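Local atomic coordinates of ubiquitin-like-specific protease 2 (Saccharomyces cerevisiae, PDB entry 5LNB), a protein that removes the ubiquitin-like modifier SUMO from its target proteins as a cysteine protease of the C48 family, whose catalytic domain lies in this chain. Residues Ile223-Phe226 against Phe227-Pro230; Asp55-Thr58 against Lys59-Glu63. All coordinates share one frame; numbering follows the deposited sequence.

Contact 1 (Ile223-Phe226 against Phe227-Pro230)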
loop_
_atom_site.group_PDB
_atom_site.type_symbol
_atom_site.label_atom_id
_atom_site.label_comp_id
_atom_site.label_asym_id
_atom_site.label_seq_id
_atom_site.Cartn_x
_atom_site.Cartn_y
_atom_site.Cartn_z
ATOM N N ILE A 223 -4.881 -1.287 -3.771
ATOM C CA ILE A 223 -4.289 -2.289 -2.890
ATOM C C ILE A 223 -5.372 -3.193 -2.321
ATOM O O ILE A 223 -5.228 -4.421 -2.290
ATOM C CB ILE A 223 -3.469 -1.605 -1.780
ATOM C CG1 ILE A 223 -2.190 -0.999 -2.384
ATOM C CG2 ILE A 223 -3.163 -2.598 -0.662
ATOM C CD1 ILE A 223 -1.354 -0.175 -1.439
ATOM N N ARG A 224 -6.478 -2.603 -1.876
ATOM C CA ARG A 224 -7.582 -3.402 -1.366
ATOM C C ARG A 224 -8.053 -4.413 -2.398
ATOM O O ARG A 224 -8.257 -5.590 -2.082
ATOM C CB ARG A 224 -8.738 -2.496 -0.952
ATOM C CG ARG A 224 -9.962 -3.277 -0.510
ATOM C CD ARG A 224 -11.109 -2.362 -0.123
ATOM N NE ARG A 224 -12.257 -3.137 0.324
ATOM C CZ ARG A 224 -13.457 -2.620 0.573
ATOM N NH1 ARG A 224 -13.674 -1.322 0.402
ATOM N NH2 ARG A 224 -14.445 -3.404 0.984
ATOM N N LYS A 225 -8.242 -3.969 -3.645
ATOM C CA LYS A 225 -8.696 -4.887 -4.685
ATOM C C LYS A 225 -7.669 -5.988 -4.925
ATOM O O LYS A 225 -8.023 -7.163 -5.055
ATOM C CB LYS A 225 -8.982 -4.126 -5.977
ATOM C CG LYS A 225 -9.358 -5.015 -7.156
ATOM C CD LYS A 225 -10.645 -5.788 -6.907
ATOM C CE LYS A 225 -11.790 -4.845 -6.541
ATOM N NZ LYS A 225 -13.119 -5.530 -6.573
ATOM N N PHE A 226 -6.388 -5.623 -4.991
ATOM C CA PHE A 226 -5.350 -6.624 -5.220
ATOM C C PHE A 226 -5.449 -7.764 -4.208
ATOM O O PHE A 226 -5.371 -8.943 -4.574
ATOM C CB PHE A 226 -3.966 -5.965 -5.163
ATOM C CG PHE A 226 -2.823 -6.921 -5.382
ATOM C CD1 PHE A 226 -2.306 -7.666 -4.319
ATOM C CD2 PHE A 226 -2.253 -7.072 -6.645
ATOM C CE1 PHE A 226 -1.247 -8.552 -4.515
ATOM C CE2 PHE A 226 -1.194 -7.954 -6.852
ATOM C CZ PHE A 226 -0.686 -8.700 -5.785
ATOM N N PHE A 227 -5.655 -7.437 -2.932
ATOM C CA PHE A 227 -5.622 -8.448 -1.882
ATOM C C PHE A 227 -6.970 -9.107 -1.618
ATOM O O PHE A 227 -7.050 -9.998 -0.771
ATOM C CB PHE A 227 -5.057 -7.850 -0.603
ATOM C CG PHE A 227 -3.570 -7.720 -0.637
ATOM C CD1 PHE A 227 -2.764 -8.821 -0.389
ATOM C CD2 PHE A 227 -2.973 -6.513 -0.961
ATOM C CE1 PHE A 227 -1.389 -8.711 -0.443
ATOM C CE2 PHE A 227 -1.604 -6.396 -1.011
ATOM C CZ PHE A 227 -0.806 -7.497 -0.759
ATOM N N GLU A 228 -8.018 -8.733 -2.344
ATOM C CA GLU A 228 -9.168 -9.623 -2.397
ATOM C C GLU A 228 -8.885 -10.855 -3.257
ATOM O O GLU A 228 -9.527 -11.892 -3.054
ATOM C CB GLU A 228 -10.397 -8.861 -2.896
ATOM C CG GLU A 228 -10.762 -7.717 -1.960
ATOM C CD GLU A 228 -11.926 -6.856 -2.443
ATOM O OE1 GLU A 228 -12.183 -6.798 -3.674
ATOM O OE2 GLU A 228 -12.582 -6.232 -1.574
ATOM N N ASN A 229 -7.925 -10.778 -4.198
ATOM C CA ASN A 229 -7.515 -11.930 -5.002
ATOM C C ASN A 229 -6.231 -11.597 -5.760
ATOM O O ASN A 229 -6.278 -11.126 -6.905
ATOM C CB ASN A 229 -8.619 -12.348 -5.976
ATOM C CG ASN A 229 -8.312 -13.669 -6.676
ATOM O OD1 ASN A 229 -7.150 -14.028 -6.866
ATOM N ND2 ASN A 229 -9.355 -14.388 -7.072
ATOM N N PRO A 230 -5.064 -11.825 -5.151
ATOM C CA PRO A 230 -3.803 -11.408 -5.783
ATOM C C PRO A 230 -3.489 -12.147 -7.077
ATOM O O PRO A 230 -3.116 -11.519 -8.073
ATOM C CB PRO A 230 -2.763 -11.703 -4.697
ATOM C CG PRO A 230 -3.545 -11.616 -3.416
ATOM C CD PRO A 230 -4.871 -12.220 -3.746
#
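Phe226 and Phe227, consecutive residues near the end of helix 215-228, bring their rings together in a T-shaped pair, the edge of Phe226 toward the face of Phe227, with the ring centroids 4.9 Å apart and the planes at 67°. Phe226 CD1 does the touching, poised over the centre of the Phe227 ring. Phe226 carries CG anti to its backbone nitrogen (chi1 180°), whereas Phe227 has CG anti to the carbonyl carbon (chi1 -78°), a difference consistent with rings on adjacent residues converging. Pro230 comes over one face of Phe226, its CA in a CH-pi contact 4.2 Å from the Phe226 ring centroid, while Pro230 CB packs 3.5 Å from Phe226 CE1.

Among the charged side chains, Glu228 serves two partners: its OE1 forms a salt bridge with Lys225 NZ at 3.3 Å, in which the hydrogen bond is weak, and its OE2 a long bridge with Arg224 NE at 3.6 Å. Asp257 is the stronger partner of Lys225.

Behind these groups the backbone changes its pattern. Phe227 N still reaches Ile223 O, at 3.1 Å, but Asn229 N bonds to Phe226 O three residues back. Asn229 then N-caps helix 230-238, OD1 accepting from Glu232 N. Ile223 and Phe227 pack on helix 51-67 and on Val114 of strand 112-119, while Phe226 meets Tyr112 of that strand edge-to-face and touches Ile127 of strand 122-129.

Contact 2 (Asp55-Thr58 against Lys59-Glu63)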
loop_
_atom_site.group_PDB
_atom_site.type_symbol
_atom_site.label_atom_id
_atom_site.label_comp_id
_atom_site.label_asym_id
_atom_site.label_seq_id
_atom_site.Cartn_x
_atom_site.Cartn_y
_atom_site.Cartn_z
ATOM N N ASP A 55 -1.553 4.811 5.486
ATOM C CA ASP A 55 -0.874 3.668 6.103
ATOM C C ASP A 55 -1.839 2.850 6.957
ATOM O O ASP A 55 -1.737 1.621 7.004
ATOM C CB ASP A 55 0.350 4.118 6.918
ATOM C CG ASP A 55 1.494 4.630 6.030
ATOM O OD1 ASP A 55 1.687 4.082 4.939
ATOM O OD2 ASP A 55 2.192 5.591 6.406
ATOM N N PHE A 56 -2.801 3.500 7.620
ATOM C CA PHE A 56 -3.786 2.735 8.370
ATOM C C PHE A 56 -4.578 1.807 7.457
ATOM O O PHE A 56 -4.747 0.619 7.754
ATOM C CB PHE A 56 -4.745 3.649 9.122
ATOM C CG PHE A 56 -5.876 2.897 9.759
ATOM C CD1 PHE A 56 -5.668 2.168 10.914
ATOM C CD2 PHE A 56 -7.133 2.879 9.182
ATOM C CE1 PHE A 56 -6.704 1.464 11.504
ATOM C CE2 PHE A 56 -8.166 2.168 9.766
ATOM C CZ PHE A 56 -7.946 1.461 10.928
ATOM N N PHE A 57 -5.078 2.330 6.339
ATOM C CA PHE A 57 -5.981 1.536 5.516
ATOM C C PHE A 57 -5.264 0.477 4.688
ATOM O O PHE A 57 -5.830 -0.598 4.458
ATOM C CB PHE A 57 -6.797 2.449 4.616
ATOM C CG PHE A 57 -8.076 2.894 5.235
ATOM C CD1 PHE A 57 -9.039 1.959 5.598
ATOM C CD2 PHE A 57 -8.329 4.238 5.455
ATOM C CE1 PHE A 57 -10.246 2.359 6.176
ATOM C CE2 PHE A 57 -9.541 4.645 6.021
ATOM C CZ PHE A 57 -10.495 3.704 6.378
ATOM N N THR A 58 -4.041 0.731 4.223
ATOM C CA THR A 58 -3.317 -0.351 3.566
ATOM C C THR A 58 -3.113 -1.504 4.539
ATOM O O THR A 58 -3.354 -2.668 4.200
ATOM C CB THR A 58 -1.973 0.141 3.015
ATOM O OG1 THR A 58 -1.140 0.588 4.093
ATOM C CG2 THR A 58 -2.180 1.283 2.024
ATOM N N LYS A 59 -2.711 -1.187 5.769
ATOM C CA LYS A 59 -2.645 -2.190 6.823
ATOM C C LYS A 59 -4.009 -2.829 7.054
ATOM O O LYS A 59 -4.129 -4.057 7.134
ATOM C CB LYS A 59 -2.127 -1.544 8.102
ATOM C CG LYS A 59 -2.008 -2.479 9.279
ATOM C CD LYS A 59 -0.818 -3.392 9.119
ATOM C CE LYS A 59 -0.450 -4.067 10.453
ATOM N NZ LYS A 59 0.369 -5.294 10.243
ATOM N N PHE A 60 -5.052 -2.004 7.153
ATOM C CA PHE A 60 -6.385 -2.514 7.452
ATOM C C PHE A 60 -6.834 -3.551 6.420
ATOM O O PHE A 60 -7.273 -4.653 6.777
ATOM C CB PHE A 60 -7.366 -1.342 7.533
ATOM C CG PHE A 60 -8.755 -1.746 7.923
ATOM C CD1 PHE A 60 -9.088 -1.941 9.257
ATOM C CD2 PHE A 60 -9.728 -1.941 6.956
ATOM C CE1 PHE A 60 -10.367 -2.314 9.619
ATOM C CE2 PHE A 60 -11.011 -2.316 7.315
ATOM C CZ PHE A 60 -11.333 -2.500 8.651
ATOM N N TYR A 61 -6.719 -3.228 5.126
ATOM C CA TYR A 61 -7.242 -4.130 4.106
ATOM C C TYR A 61 -6.343 -5.333 3.845
ATOM O O TYR A 61 -6.835 -6.362 3.366
ATOM C CB TYR A 61 -7.501 -3.365 2.809
ATOM C CG TYR A 61 -8.698 -2.457 2.945
ATOM C CD1 TYR A 61 -9.940 -2.978 3.298
ATOM C CD2 TYR A 61 -8.584 -1.081 2.767
ATOM C CE1 TYR A 61 -11.040 -2.151 3.457
ATOM C CE2 TYR A 61 -9.682 -0.247 2.921
ATOM C CZ TYR A 61 -10.899 -0.787 3.263
ATOM O OH TYR A 61 -11.986 0.034 3.403
ATOM N N ILE A 62 -5.055 -5.250 4.170
ATOM C CA ILE A 62 -4.220 -6.440 4.046
ATOM C C ILE A 62 -4.479 -7.401 5.197
ATOM O O ILE A 62 -4.512 -8.622 5.007
ATOM C CB ILE A 62 -2.743 -6.036 3.945
ATOM C CG1 ILE A 62 -2.494 -5.369 2.585
ATOM C CG2 ILE A 62 -1.851 -7.245 4.125
ATOM C CD1 ILE A 62 -1.084 -4.866 2.402
ATOM N N GLU A 63 -4.697 -6.868 6.397
ATOM C CA GLU A 63 -5.076 -7.712 7.522
ATOM C C GLU A 63 -6.413 -8.395 7.268
ATOM O O GLU A 63 -6.607 -9.558 7.638
ATOM C CB GLU A 63 -5.127 -6.876 8.797
ATOM C CG GLU A 63 -3.758 -6.428 9.274
ATOM C CD GLU A 63 -2.962 -7.566 9.915
ATOM O OE1 GLU A 63 -3.587 -8.441 10.559
ATOM O OE2 GLU A 63 -1.713 -7.586 9.772
#
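Phe57 and Tyr61, one helical turn apart, run side by side with their rings nearly parallel (15°) but slid apart, centroids 5.6 Å from each other. The touch is therefore local, Phe57 CD1 against Tyr61 CE2 at 3.5 Å. Phe56 and Phe60 form a second such pair, less closely aligned at 29° and meeting through Phe56 CZ and Phe60 CD1 at 4.0 Å; both carry CG anti to the backbone nitrogen (chi1 173° in Phe56), which sends the two rings the same way.

Regular helical hydrogen bonds join each residue from Asp55 to Thr58 with the one four places on. The shortest is Phe60 N to Phe56 O at 2.7 Å. Tyr61 CD2 also rests 3.3 Å from Phe57 O, so the ring leans on the carbonyl that its own N-H engages.

Ionic pairing follows the same spacing: Lys59 NZ bonds to Glu63 OE2 at 3.1 Å, from above the carboxylate plane. Asp29 is the stronger partner of Lys59, and Arg73 bridges to the same Glu63 oxygen.

Were Tyr61 replaced by an alanine, Phe57 would probably lose the ring alongside its CD1, and a gap would open toward Ile220 and Leu268.

The helix thus divides its chemistry: the aromatic side chains meet through apolar ring contacts, with Phe56 and Phe57 resting on Leu272, while Lys59 and Glu63 belong to a chain of alternating charges, from Asp29 to Arg73, in which each is likely to be held ionised.

Contact 2 comes first along the chain, on helix 51-67, and contact 1 follows much later, at the end of helix 215-228; both fall within the Ulp1-type catalytic domain. Their centres lie about 11 Å apart, and the two helices meet directly. Ile223 CD1 packs on Thr58 CG2 and Phe227 CD2 on Ile62 CG1, each at 3.8 Å, and Arg224 NE lies 3.5 Å from Tyr61 CE1. Contact 1 continues onto the central strands 112-119 and 122-129, whereas contact 2 reaches strand 76-78 at the sheet's edge and helix 264-285. Through these contacts the two helices join parts of the chain far apart in sequence within one domain.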